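PDB 2EIH: alcohol dehydrogenase from Thermus thermophilus, which is a zinc-containing enzyme of the medium-chain alcohol dehydrogenase family, probably an oxidoreductase that uses a nicotinamide cofactor. Local coordinates for residues 7-12 with 53-58; 20-25 with 122-127; 160-165 with 236-241; 170-175 with 192-197. One frame throughout, in Å; residues are numbered along the deposited sequence.

Interaction 1: residues 7-12 with 53-58; sequences RARGGP and PKLPLP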
loop_
_atom_site.group_PDB
_atom_site.type_symbol
_atom_site.label_atom_id
_atom_site.label_comp_id
_atom_site.label_asym_id
_atom_site.label_seq_id
_atom_site.Cartn_x
_atom_site.Cartn_y
_atom_site.Cartn_z
ATOM N N ARG A 7 -8.123 -34.975 30.030
ATOM C CA ARG A 7 -8.713 -35.139 31.355
ATOM C C ARG A 7 -8.427 -33.963 32.278
ATOM O O ARG A 7 -9.319 -33.472 32.969
ATOM C CB ARG A 7 -8.200 -36.427 32.014
ATOM C CG ARG A 7 -8.799 -37.711 31.441
ATOM C CD ARG A 7 -10.327 -37.675 31.477
ATOM N NE ARG A 7 -10.919 -38.823 30.800
ATOM C CZ ARG A 7 -12.195 -38.902 30.434
ATOM N NH1 ARG A 7 -13.025 -37.895 30.678
ATOM N NH2 ARG A 7 -12.641 -39.992 29.818
ATOM N N ALA A 8 -7.172 -33.528 32.286
ATOM C CA ALA A 8 -6.739 -32.422 33.124
ATOM C C ALA A 8 -5.515 -31.772 32.501
ATOM O O ALA A 8 -4.929 -32.302 31.553
ATOM C CB ALA A 8 -6.407 -32.929 34.516
ATOM N N ARG A 9 -5.127 -30.626 33.048
ATOM C CA ARG A 9 -3.971 -29.885 32.555
ATOM C C ARG A 9 -2.679 -30.367 33.207
ATOM O O ARG A 9 -2.629 -30.628 34.408
ATOM C CB ARG A 9 -4.174 -28.391 32.819
ATOM C CG ARG A 9 -5.468 -27.856 32.214
ATOM C CD ARG A 9 -5.566 -26.341 32.282
ATOM N NE ARG A 9 -6.759 -25.846 31.601
ATOM C CZ ARG A 9 -8.000 -25.995 32.057
ATOM N NH1 ARG A 9 -9.028 -25.516 31.366
ATOM N NH2 ARG A 9 -8.219 -26.610 33.212
ATOM N N GLY A 10 -1.631 -30.490 32.402
ATOM C CA GLY A 10 -0.359 -30.940 32.926
ATOM C C GLY A 10 0.593 -31.443 31.859
ATOM O O GLY A 10 0.724 -30.849 30.785
ATOM N N GLY A 11 1.268 -32.544 32.171
ATOM C CA GLY A 11 2.213 -33.124 31.242
ATOM C C GLY A 11 1.504 -33.869 30.136
ATOM O O GLY A 11 0.310 -34.107 30.218
ATOM N N PRO A 12 2.225 -34.261 29.078
ATOM C CA PRO A 12 1.593 -34.985 27.972
ATOM C C PRO A 12 0.787 -36.212 28.403
ATOM O O PRO A 12 -0.130 -36.630 27.697
ATOM C CB PRO A 12 2.776 -35.335 27.061
ATOM C CG PRO A 12 3.944 -35.377 28.000
ATOM C CD PRO A 12 3.687 -34.198 28.896
ATOM N N PRO A 53 -7.683 -20.816 29.683
ATOM C CA PRO A 53 -8.097 -21.200 31.037
ATOM C C PRO A 53 -9.631 -21.261 31.044
ATOM O O PRO A 53 -10.271 -20.900 30.053
ATOM C CB PRO A 53 -7.555 -20.058 31.898
ATOM C CG PRO A 53 -6.344 -19.604 31.140
ATOM C CD PRO A 53 -6.858 -19.596 29.718
ATOM N N LYS A 54 -10.215 -21.706 32.150
ATOM C CA LYS A 54 -11.667 -21.813 32.256
ATOM C C LYS A 54 -12.224 -22.707 31.146
ATOM O O LYS A 54 -13.422 -22.703 30.861
ATOM C CB LYS A 54 -12.319 -20.421 32.195
ATOM C CG LYS A 54 -12.076 -19.556 33.436
ATOM C CD LYS A 54 -10.604 -19.175 33.578
ATOM C CE LYS A 54 -10.313 -18.440 34.882
ATOM N NZ LYS A 54 -8.862 -18.108 35.001
ATOM N N LEU A 55 -11.338 -23.478 30.526
ATOM C CA LEU A 55 -11.703 -24.392 29.457
ATOM C C LEU A 55 -12.354 -25.659 30.019
ATOM O O LEU A 55 -11.759 -26.366 30.835
ATOM C CB LEU A 55 -10.449 -24.775 28.673
ATOM C CG LEU A 55 -10.632 -25.900 27.655
ATOM C CD1 LEU A 55 -11.344 -25.364 26.425
ATOM C CD2 LEU A 55 -9.277 -26.479 27.275
ATOM N N PRO A 56 -13.582 -25.971 29.579
ATOM C CA PRO A 56 -14.273 -27.167 30.065
ATOM C C PRO A 56 -13.516 -28.443 29.708
ATOM O O PRO A 56 -12.806 -28.489 28.713
ATOM C CB PRO A 56 -15.630 -27.081 29.369
ATOM C CG PRO A 56 -15.279 -26.442 28.059
ATOM C CD PRO A 56 -14.348 -25.330 28.496
ATOM N N LEU A 57 -13.670 -29.473 30.531
ATOM C CA LEU A 57 -13.011 -30.747 30.290
ATOM C C LEU A 57 -14.079 -31.840 30.293
ATOM O O LEU A 57 -15.111 -31.691 30.941
ATOM C CB LEU A 57 -11.961 -31.012 31.367
ATOM C CG LEU A 57 -10.952 -29.883 31.617
ATOM C CD1 LEU A 57 -9.951 -30.315 32.685
ATOM C CD2 LEU A 57 -10.215 -29.525 30.325
ATOM N N PRO A 58 -13.845 -32.955 29.569
ATOM C CA PRO A 58 -12.646 -33.184 28.755
ATOM C C PRO A 58 -12.597 -32.312 27.500
ATOM O O PRO A 58 -13.629 -31.876 26.997
ATOM C CB PRO A 58 -12.744 -34.672 28.434
ATOM C CG PRO A 58 -14.209 -34.871 28.282
ATOM C CD PRO A 58 -14.766 -34.103 29.474
#

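Interaction 2: residues 20-25 with 122-127; sequences LPVPEP and AEYVVL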
loop_
_atom_site.group_PDB
_atom_site.type_symbol
_atom_site.label_atom_id
_atom_site.label_comp_id
_atom_site.label_asym_id
_atom_site.label_seq_id
_atom_site.Cartn_x
_atom_site.Cartn_y
_atom_site.Cartn_z
ATOM N N LEU A 20 -16.141 -40.550 22.651
ATOM C CA LEU A 20 -17.072 -39.440 22.764
ATOM C C LEU A 20 -18.151 -39.548 21.710
ATOM O O LEU A 20 -17.958 -40.152 20.660
ATOM C CB LEU A 20 -16.350 -38.102 22.592
ATOM C CG LEU A 20 -15.094 -37.848 23.421
ATOM C CD1 LEU A 20 -14.557 -36.483 23.053
ATOM C CD2 LEU A 20 -15.404 -37.940 24.907
ATOM N N PRO A 21 -19.319 -38.967 21.981
ATOM C CA PRO A 21 -20.403 -39.029 21.001
ATOM C C PRO A 21 -20.048 -38.256 19.734
ATOM O O PRO A 21 -19.296 -37.284 19.785
ATOM C CB PRO A 21 -21.587 -38.423 21.757
ATOM C CG PRO A 21 -20.934 -37.471 22.709
ATOM C CD PRO A 21 -19.740 -38.251 23.197
ATOM N N VAL A 22 -20.584 -38.706 18.605
ATOM C CA VAL A 22 -20.325 -38.063 17.320
ATOM C C VAL A 22 -21.086 -36.755 17.175
ATOM O O VAL A 22 -22.316 -36.733 17.220
ATOM C CB VAL A 22 -20.727 -38.968 16.145
ATOM C CG1 VAL A 22 -20.792 -38.158 14.855
ATOM C CG2 VAL A 22 -19.730 -40.102 16.004
ATOM N N PRO A 23 -20.357 -35.642 16.980
ATOM C CA PRO A 23 -20.992 -34.330 16.824
ATOM C C PRO A 23 -21.915 -34.261 15.610
ATOM O O PRO A 23 -21.714 -34.964 14.618
ATOM C CB PRO A 23 -19.801 -33.379 16.716
ATOM C CG PRO A 23 -18.729 -34.248 16.110
ATOM C CD PRO A 23 -18.891 -35.535 16.864
ATOM N N GLU A 24 -22.933 -33.416 15.699
ATOM C CA GLU A 24 -23.880 -33.278 14.609
ATOM C C GLU A 24 -23.778 -31.899 13.955
ATOM O O GLU A 24 -23.810 -30.864 14.629
ATOM C CB GLU A 24 -25.300 -33.525 15.128
ATOM C CG GLU A 24 -26.157 -34.373 14.200
ATOM C CD GLU A 24 -25.518 -35.718 13.886
ATOM O OE1 GLU A 24 -25.115 -36.425 14.831
ATOM O OE2 GLU A 24 -25.439 -36.081 12.697
ATOM N N PRO A 25 -23.648 -31.873 12.623
ATOM C CA PRO A 25 -23.536 -30.616 11.885
ATOM C C PRO A 25 -24.793 -29.753 11.873
ATOM O O PRO A 25 -25.887 -30.226 11.561
ATOM C CB PRO A 25 -23.129 -31.080 10.492
ATOM C CG PRO A 25 -23.850 -32.373 10.362
ATOM C CD PRO A 25 -23.589 -33.025 11.705
ATOM N N ALA A 122 -9.606 -36.485 16.950
ATOM C CA ALA A 122 -10.701 -37.450 16.973
ATOM C C ALA A 122 -10.990 -37.946 15.563
ATOM O O ALA A 122 -10.401 -37.470 14.601
ATOM C CB ALA A 122 -11.942 -36.804 17.566
ATOM N N GLU A 123 -11.909 -38.895 15.456
ATOM C CA GLU A 123 -12.293 -39.456 14.174
ATOM C C GLU A 123 -13.271 -38.554 13.430
ATOM O O GLU A 123 -13.493 -38.736 12.246
ATOM C CB GLU A 123 -12.923 -40.849 14.366
ATOM C CG GLU A 123 -11.993 -41.909 14.956
ATOM C CD GLU A 123 -12.706 -43.216 15.248
ATOM O OE1 GLU A 123 -13.754 -43.189 15.934
ATOM O OE2 GLU A 123 -12.221 -44.284 14.806
ATOM N N TYR A 124 -13.872 -37.600 14.129
ATOM C CA TYR A 124 -14.822 -36.692 13.504
ATOM C C TYR A 124 -14.774 -35.311 14.123
ATOM O O TYR A 124 -14.448 -35.152 15.296
ATOM C CB TYR A 124 -16.258 -37.218 13.626
ATOM C CG TYR A 124 -16.475 -38.571 13.017
ATOM C CD1 TYR A 124 -16.209 -39.738 13.740
ATOM C CD2 TYR A 124 -16.935 -38.692 11.703
ATOM C CE1 TYR A 124 -16.391 -40.992 13.159
ATOM C CE2 TYR A 124 -17.114 -39.942 11.123
ATOM C CZ TYR A 124 -16.844 -41.084 11.858
ATOM O OH TYR A 124 -17.030 -42.321 11.282
ATOM N N VAL A 125 -15.104 -34.307 13.331
ATOM C CA VAL A 125 -15.109 -32.960 13.840
ATOM C C VAL A 125 -16.126 -32.199 13.007
ATOM O O VAL A 125 -16.298 -32.460 11.819
ATOM C CB VAL A 125 -13.679 -32.325 13.752
ATOM C CG1 VAL A 125 -13.300 -32.076 12.302
ATOM C CG2 VAL A 125 -13.625 -31.038 14.572
ATOM N N VAL A 126 -16.821 -31.276 13.649
ATOM C CA VAL A 126 -17.829 -30.496 12.971
ATOM C C VAL A 126 -17.430 -29.046 12.981
ATOM O O VAL A 126 -17.160 -28.485 14.043
ATOM C CB VAL A 126 -19.185 -30.618 13.678
ATOM C CG1 VAL A 126 -20.112 -29.506 13.222
ATOM C CG2 VAL A 126 -19.798 -31.971 13.399
ATOM N N LEU A 127 -17.377 -28.435 11.802
ATOM C CA LEU A 127 -17.037 -27.016 11.714
ATOM C C LEU A 127 -17.843 -26.328 10.615
ATOM O O LEU A 127 -18.499 -26.992 9.810
ATOM C CB LEU A 127 -15.529 -26.813 11.493
ATOM C CG LEU A 127 -14.714 -27.547 10.439
ATOM C CD1 LEU A 127 -13.451 -26.765 10.155
ATOM C CD2 LEU A 127 -14.380 -28.944 10.919
#

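Interaction 3: residues 160-165 with 236-241; sequences DKLGVR and ADKVVD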
loop_
_atom_site.group_PDB
_atom_site.type_symbol
_atom_site.label_atom_id
_atom_site.label_comp_id
_atom_site.label_asym_id
_atom_site.label_seq_id
_atom_site.Cartn_x
_atom_site.Cartn_y
_atom_site.Cartn_z
ATOM N N ASP A 160 2.328 -10.423 3.787
ATOM C CA ASP A 160 1.719 -9.215 4.350
ATOM C C ASP A 160 2.625 -8.382 5.277
ATOM O O ASP A 160 2.820 -7.194 5.052
ATOM C CB ASP A 160 0.412 -9.586 5.072
ATOM C CG ASP A 160 -0.561 -10.356 4.170
ATOM O OD1 ASP A 160 -0.862 -9.867 3.056
ATOM O OD2 ASP A 160 -1.038 -11.441 4.574
ATOM N N LYS A 161 3.175 -9.000 6.311
ATOM C CA LYS A 161 4.044 -8.301 7.258
ATOM C C LYS A 161 5.378 -7.829 6.685
ATOM O O LYS A 161 5.680 -6.641 6.714
ATOM C CB LYS A 161 4.322 -9.200 8.465
ATOM C CG LYS A 161 3.585 -8.816 9.728
ATOM C CD LYS A 161 2.082 -8.737 9.571
ATOM C CE LYS A 161 1.490 -8.419 10.928
ATOM N NZ LYS A 161 0.050 -8.088 10.932
ATOM N N LEU A 162 6.179 -8.754 6.172
ATOM C CA LEU A 162 7.485 -8.399 5.632
ATOM C C LEU A 162 7.457 -7.855 4.207
ATOM O O LEU A 162 8.420 -7.220 3.764
ATOM C CB LEU A 162 8.412 -9.614 5.681
ATOM C CG LEU A 162 8.712 -10.188 7.064
ATOM C CD1 LEU A 162 9.203 -11.615 6.912
ATOM C CD2 LEU A 162 9.730 -9.322 7.793
ATOM N N GLY A 163 6.367 -8.104 3.485
ATOM C CA GLY A 163 6.282 -7.637 2.111
ATOM C C GLY A 163 7.482 -8.098 1.290
ATOM O O GLY A 163 8.013 -7.342 0.470
ATOM N N VAL A 164 7.914 -9.340 1.499
ATOM C CA VAL A 164 9.053 -9.866 0.759
ATOM C C VAL A 164 8.848 -9.715 -0.746
ATOM O O VAL A 164 7.755 -9.943 -1.260
ATOM C CB VAL A 164 9.319 -11.349 1.129
ATOM C CG1 VAL A 164 10.296 -11.972 0.153
ATOM C CG2 VAL A 164 9.882 -11.428 2.548
ATOM N N ARG A 165 9.906 -9.294 -1.437
ATOM C CA ARG A 165 9.869 -9.089 -2.884
ATOM C C ARG A 165 11.195 -9.540 -3.496
ATOM O O ARG A 165 12.194 -9.665 -2.800
ATOM C CB ARG A 165 9.611 -7.608 -3.192
ATOM C CG ARG A 165 10.751 -6.676 -2.771
ATOM C CD ARG A 165 10.278 -5.250 -2.458
ATOM N NE ARG A 165 9.641 -4.581 -3.596
ATOM C CZ ARG A 165 8.325 -4.463 -3.759
ATOM N NH1 ARG A 165 7.492 -4.971 -2.858
ATOM N NH2 ARG A 165 7.838 -3.827 -4.815
ATOM N N ALA A 236 20.528 -8.772 6.593
ATOM C CA ALA A 236 19.275 -9.216 5.982
ATOM C C ALA A 236 18.222 -8.107 5.956
ATOM O O ALA A 236 18.096 -7.332 6.903
ATOM C CB ALA A 236 18.732 -10.435 6.717
ATOM N N ASP A 237 17.471 -8.039 4.864
ATOM C CA ASP A 237 16.432 -7.031 4.706
ATOM C C ASP A 237 15.173 -7.407 5.470
ATOM O O ASP A 237 14.575 -6.568 6.139
ATOM C CB ASP A 237 16.077 -6.872 3.233
ATOM C CG ASP A 237 17.237 -6.414 2.410
ATOM O OD1 ASP A 237 17.647 -5.245 2.559
ATOM O OD2 ASP A 237 17.755 -7.224 1.617
ATOM N N LYS A 238 14.779 -8.672 5.347
ATOM C CA LYS A 238 13.590 -9.200 6.010
ATOM C C LYS A 238 13.957 -10.400 6.858
ATOM O O LYS A 238 14.757 -11.230 6.435
ATOM C CB LYS A 238 12.535 -9.630 4.985
ATOM C CG LYS A 238 11.619 -8.519 4.503
ATOM C CD LYS A 238 12.381 -7.391 3.850
ATOM C CE LYS A 238 11.448 -6.269 3.422
ATOM N NZ LYS A 238 10.778 -6.501 2.117
ATOM N N VAL A 239 13.365 -10.502 8.045
ATOM C CA VAL A 239 13.653 -11.619 8.939
ATOM C C VAL A 239 12.411 -12.320 9.493
ATOM O O VAL A 239 11.499 -11.680 10.005
ATOM C CB VAL A 239 14.505 -11.160 10.130
ATOM C CG1 VAL A 239 14.809 -12.344 11.039
ATOM C CG2 VAL A 239 15.787 -10.525 9.624
ATOM N N VAL A 240 12.384 -13.644 9.380
ATOM C CA VAL A 240 11.275 -14.429 9.905
ATOM C C VAL A 240 11.771 -15.154 11.145
ATOM O O VAL A 240 12.632 -16.022 11.055
ATOM C CB VAL A 240 10.792 -15.476 8.903
ATOM C CG1 VAL A 240 9.623 -16.239 9.492
ATOM C CG2 VAL A 240 10.410 -14.810 7.598
ATOM N N ASP A 241 11.223 -14.795 12.298
ATOM C CA ASP A 241 11.633 -15.398 13.554
ATOM C C ASP A 241 10.446 -15.980 14.323
ATOM O O ASP A 241 9.413 -15.329 14.456
ATOM C CB ASP A 241 12.329 -14.344 14.412
ATOM C CG ASP A 241 13.040 -14.945 15.595
ATOM O OD1 ASP A 241 13.557 -14.191 16.439
ATOM O OD2 ASP A 241 13.085 -16.182 15.678
#

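Interaction 4: residues 170-175 with 192-197; sequences VLVMAA and ARVIAT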
loop_
_atom_site.group_PDB
_atom_site.type_symbol
_atom_site.label_atom_id
_atom_site.label_comp_id
_atom_site.label_asym_id
_atom_site.label_seq_id
_atom_site.Cartn_x
_atom_site.Cartn_y
_atom_site.Cartn_z
ATOM N N VAL A 170 16.145 -12.489 2.690
ATOM C CA VAL A 170 15.299 -12.920 3.790
ATOM C C VAL A 170 16.071 -13.884 4.695
ATOM O O VAL A 170 16.746 -14.793 4.215
ATOM C CB VAL A 170 14.025 -13.626 3.267
ATOM C CG1 VAL A 170 13.175 -14.103 4.437
ATOM C CG2 VAL A 170 13.223 -12.676 2.395
ATOM N N LEU A 171 15.991 -13.661 6.001
ATOM C CA LEU A 171 16.650 -14.525 6.975
ATOM C C LEU A 171 15.559 -15.280 7.727
ATOM O O LEU A 171 14.647 -14.666 8.289
ATOM C CB LEU A 171 17.485 -13.696 7.963
ATOM C CG LEU A 171 18.079 -14.389 9.206
ATOM C CD1 LEU A 171 19.216 -15.334 8.809
ATOM C CD2 LEU A 171 18.607 -13.333 10.166
ATOM N N VAL A 172 15.639 -16.609 7.708
ATOM C CA VAL A 172 14.671 -17.451 8.412
ATOM C C VAL A 172 15.406 -18.133 9.580
ATOM O O VAL A 172 16.446 -18.762 9.380
ATOM C CB VAL A 172 14.100 -18.547 7.492
ATOM C CG1 VAL A 172 13.065 -19.371 8.247
ATOM C CG2 VAL A 172 13.477 -17.913 6.255
ATOM N N MET A 173 14.858 -18.015 10.788
ATOM C CA MET A 173 15.470 -18.602 11.975
ATOM C C MET A 173 15.046 -20.026 12.297
ATOM O O MET A 173 13.884 -20.407 12.121
ATOM C CB MET A 173 15.197 -17.720 13.197
ATOM C CG MET A 173 15.822 -16.349 13.153
ATOM S SD MET A 173 17.622 -16.406 13.208
ATOM C CE MET A 173 17.897 -16.323 15.005
ATOM N N ALA A 174 16.014 -20.804 12.780
ATOM C CA ALA A 174 15.790 -22.195 13.181
ATOM C C ALA A 174 14.992 -23.013 12.178
ATOM O O ALA A 174 13.797 -23.189 12.338
ATOM C CB ALA A 174 15.096 -22.220 14.537
ATOM N N ALA A 175 15.666 -23.535 11.161
ATOM C CA ALA A 175 15.000 -24.326 10.137
ATOM C C ALA A 175 14.416 -25.643 10.654
ATOM O O ALA A 175 14.973 -26.274 11.551
ATOM C CB ALA A 175 15.954 -24.601 8.991
ATOM N N ALA A 192 12.910 -13.913 -3.114
ATOM C CA ALA A 192 13.978 -13.542 -2.193
ATOM C C ALA A 192 15.162 -14.502 -2.242
ATOM O O ALA A 192 15.105 -15.569 -2.859
ATOM C CB ALA A 192 13.445 -13.482 -0.773
ATOM N N ARG A 193 16.243 -14.090 -1.593
ATOM C CA ARG A 193 17.443 -14.903 -1.481
ATOM C C ARG A 193 17.392 -15.283 -0.012
ATOM O O ARG A 193 17.583 -14.432 0.864
ATOM C CB ARG A 193 18.683 -14.068 -1.757
ATOM C CG ARG A 193 19.844 -14.854 -2.323
ATOM C CD ARG A 193 20.879 -13.895 -2.862
ATOM N NE ARG A 193 21.533 -13.199 -1.765
ATOM C CZ ARG A 193 22.604 -13.669 -1.136
ATOM N NH1 ARG A 193 23.134 -14.828 -1.518
ATOM N NH2 ARG A 193 23.124 -13.003 -0.111
ATOM N N VAL A 194 17.112 -16.552 0.260
ATOM C CA VAL A 194 16.991 -17.003 1.635
ATOM C C VAL A 194 18.251 -17.491 2.307
ATOM O O VAL A 194 19.009 -18.270 1.749
ATOM C CB VAL A 194 15.955 -18.132 1.775
ATOM C CG1 VAL A 194 15.931 -18.615 3.219
ATOM C CG2 VAL A 194 14.590 -17.641 1.341
ATOM N N ILE A 195 18.451 -17.017 3.523
ATOM C CA ILE A 195 19.569 -17.426 4.333
ATOM C C ILE A 195 18.877 -18.076 5.522
ATOM O O ILE A 195 18.097 -17.420 6.209
ATOM C CB ILE A 195 20.405 -16.219 4.823
ATOM C CG1 ILE A 195 20.908 -15.400 3.647
ATOM C CG2 ILE A 195 21.574 -16.700 5.630
ATOM C CD1 ILE A 195 19.841 -14.431 3.035
ATOM N N ALA A 196 19.121 -19.361 5.755
ATOM C CA ALA A 196 18.473 -20.047 6.876
ATOM C C ALA A 196 19.468 -20.440 7.966
ATOM O O ALA A 196 20.603 -20.805 7.672
ATOM C CB ALA A 196 17.743 -21.288 6.368
ATOM N N THR A 197 19.042 -20.365 9.221
ATOM C CA THR A 197 19.913 -20.736 10.328
ATOM C C THR A 197 19.313 -21.898 11.117
ATOM O O THR A 197 18.089 -21.995 11.271
ATOM C CB THR A 197 20.150 -19.557 11.301
ATOM O OG1 THR A 197 18.930 -19.226 11.975
ATOM C CG2 THR A 197 20.653 -18.334 10.548
#

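Interaction 1: residues 7-12 with 53-58
The guanidinium of Arg9 meets two leucines of residues 53-58. Leu57 CD2 lies over one of its faces, while the backbone of Leu55 fills part of the edge, with Leu55 CA in plane and Leu55 O near it. The Arg9 chain reaches this spot by running extended from CG to NE. There Arg9 NH1 donates a hydrogen bond to Leu55 O at 2.9 Å. The donor sits in the carbonyl plane on a lone pair, but the N-H...O angle is only 133°. The oxygen also lies 25° out of the guanidinium plane, so the bond is clearly bent. The other methyl of Leu57, CD1, touches the backbone of Arg7 and Ala8 and comes near Arg9 NH2. Leu57 CD1 lies 3.2 Å from Arg7 O and 3.9 Å from Ala8 CA. Arg7 and Pro58 lie side by side and point the same way, with Arg7 NH1 3.9 Å from Pro58 CB. The peptide bond before Pro58 is cis. Arg7 NE is engaged in a salt bridge with Glu16, and Leu55 rests on Val46 of helix 41-48. This surface contact joins the loop after strand 2-6 to the loop before strand 59-60, two strands that pair antiparallel. Its single hydrogen bond sets a charged donor against a neutral carbonyl, and leucine and proline carbons line the arginines. The bond links the two loops without pairing opposite charges across them.

Interaction 2: residues 20-25 with 122-127
Val126 carries the contact with the proline-rich residues 20-25. Val126 CB lies 4.2 Å from Pro23 CB. Val126 CG1 is anti to the backbone N (chi1 163°) and meets Pro25 CA at 3.8 Å. Val126 CG2 points to the pyrrolidine ring of Pro23, 3.6 Å from Pro23 CB and 3.7 Å from Pro23 CG. Val126 CG2 also lies 4.3 Å from Pro25 CD, so it touches both prolines. The side chains of Pro23 and Val126 pass alongside each other, running opposite ways. An alanine in place of Val126 would probably open a gap beside Pro23 and Pro25, since the methyls that touch them are removed. A second, looser touch is made by Val22 CG2 and Tyr124 CD1 at 4.2 Å. No hydrogen bond crosses between the segments. Polar links run from the loop to Arg31 of strand 29-38, which makes a salt bridge with Glu24 and a hydrogen bond to Pro23 O. Strand 124-128 pairs antiparallel with strand 29-38 in the GroES-like part of the chain. Val126 faces the loop and also rests on Glu29 and Arg31. Val125 and Leu127 point away from the loop and pack on Ile87 of strand 84-91.

Interaction 3: residues 160-165 with 236-241
Lys238 NZ is gripped by three oxygens. Lys238 NZ donates to Leu162 O at 3.0 Å, nearly in line with the carbonyl bond (C=O...N angle 161°). A weak bond runs from Lys238 NZ to Gly163 O at 3.3 Å. The third oxygen is Asp168 OD2, in a salt bridge. The Lys238 chain bends twice on the way, at chi2 (59°) and at chi4 (-82°), which brings NZ over the turn that follows helix 148-161. Gly163 leaves the helical path there with a positive phi. The lysine's carbons pack too. Lys238 CG lies 3.6 Å from Leu162 CB and 3.9 Å from Val164 CG2. Further along, Leu162 CD1 meets Val240 CG2 at 3.5 Å, a tight fit in which the two side chains cross at about a right angle. Leu162 CD2 lies 3.7 Å from Val239 O. A methionine in place of Lys238 would probably leave Asp168 without this positive partner and the carbonyls of Leu162 and Gly163 without this donor. The contact joins residues 162-164, which follow helix 148-161, to strand 236-241 of the Rossmann-type sheet. Two carbonyls and a carboxylate around a buried amine are likely to stabilise its positive charge.

Interaction 4: residues 170-175 with 192-197
The torsions of Thr197 and Met173 bring a hydroxyl and a sulfur together. Thr197 OG1 stands between its backbone N and carbonyl carbon (chi1 67°), and the bend at chi2 of Met173 (-66°) places Met173 SD 3.3 Å from Thr197 OG1. Thr197 OG1 also accepts a weak hydrogen bond from Ala174 N at 3.4 Å. Thr197 CG2 is turned to Leu171 CD1, 3.8 Å away. Strands 169-172 and 193-198 are parallel neighbours. Ile195 N donates to Val170 O, Val172 N to Ile195 O at 3.0 Å, and Thr197 N to Val172 O. At the start, Val170 N donates to Arg193 O. Past the strand, Ala175 N bonds Thr197 O at 2.9 Å. Val170, Val172, Val194 and Ala196 share one sheet face. Val172 CG2 touches Val194 CG1 there at 4.0 Å, and helix 180-189 covers both residues. Val170 CG2 and Ala192 CB are unusually close at 3.3 Å. This is the beta-alpha-beta crossover of a Rossmann-type domain, where the loop after the first strand commonly meets the dinucleotide. Regular backbone bonds hold the strands. Beyond them, Thr197 offers its carbonyl oxygen to the chain leaving strand 169-172, and its hydroxyl adds only a weak bond.

Overall arrangement
The four contacts fall into two groups on opposite sides of the chain's centre. Interactions 1 and 2 lie in the half of the chain that holds the GroES-like fold, with centres 19 Å apart and nearest atoms about 5 Å apart, and do not touch. Interactions 3 and 4 lie in the Rossmann-type part, with centres 10 Å apart. They share a sheet: Val240 N with Leu171 O at 2.7 Å and Lys238 O with Leu171 N at 2.8 Å are probable hydrogen bonds between neighbouring strands. Along the chain, interaction 4 is nested within the loop closed by interaction 3. The centres of interactions 1 and 4 are 36 Å apart. All four lie away from the zinc ion bound by Cys93, Cys96, Cys99 and Cys107.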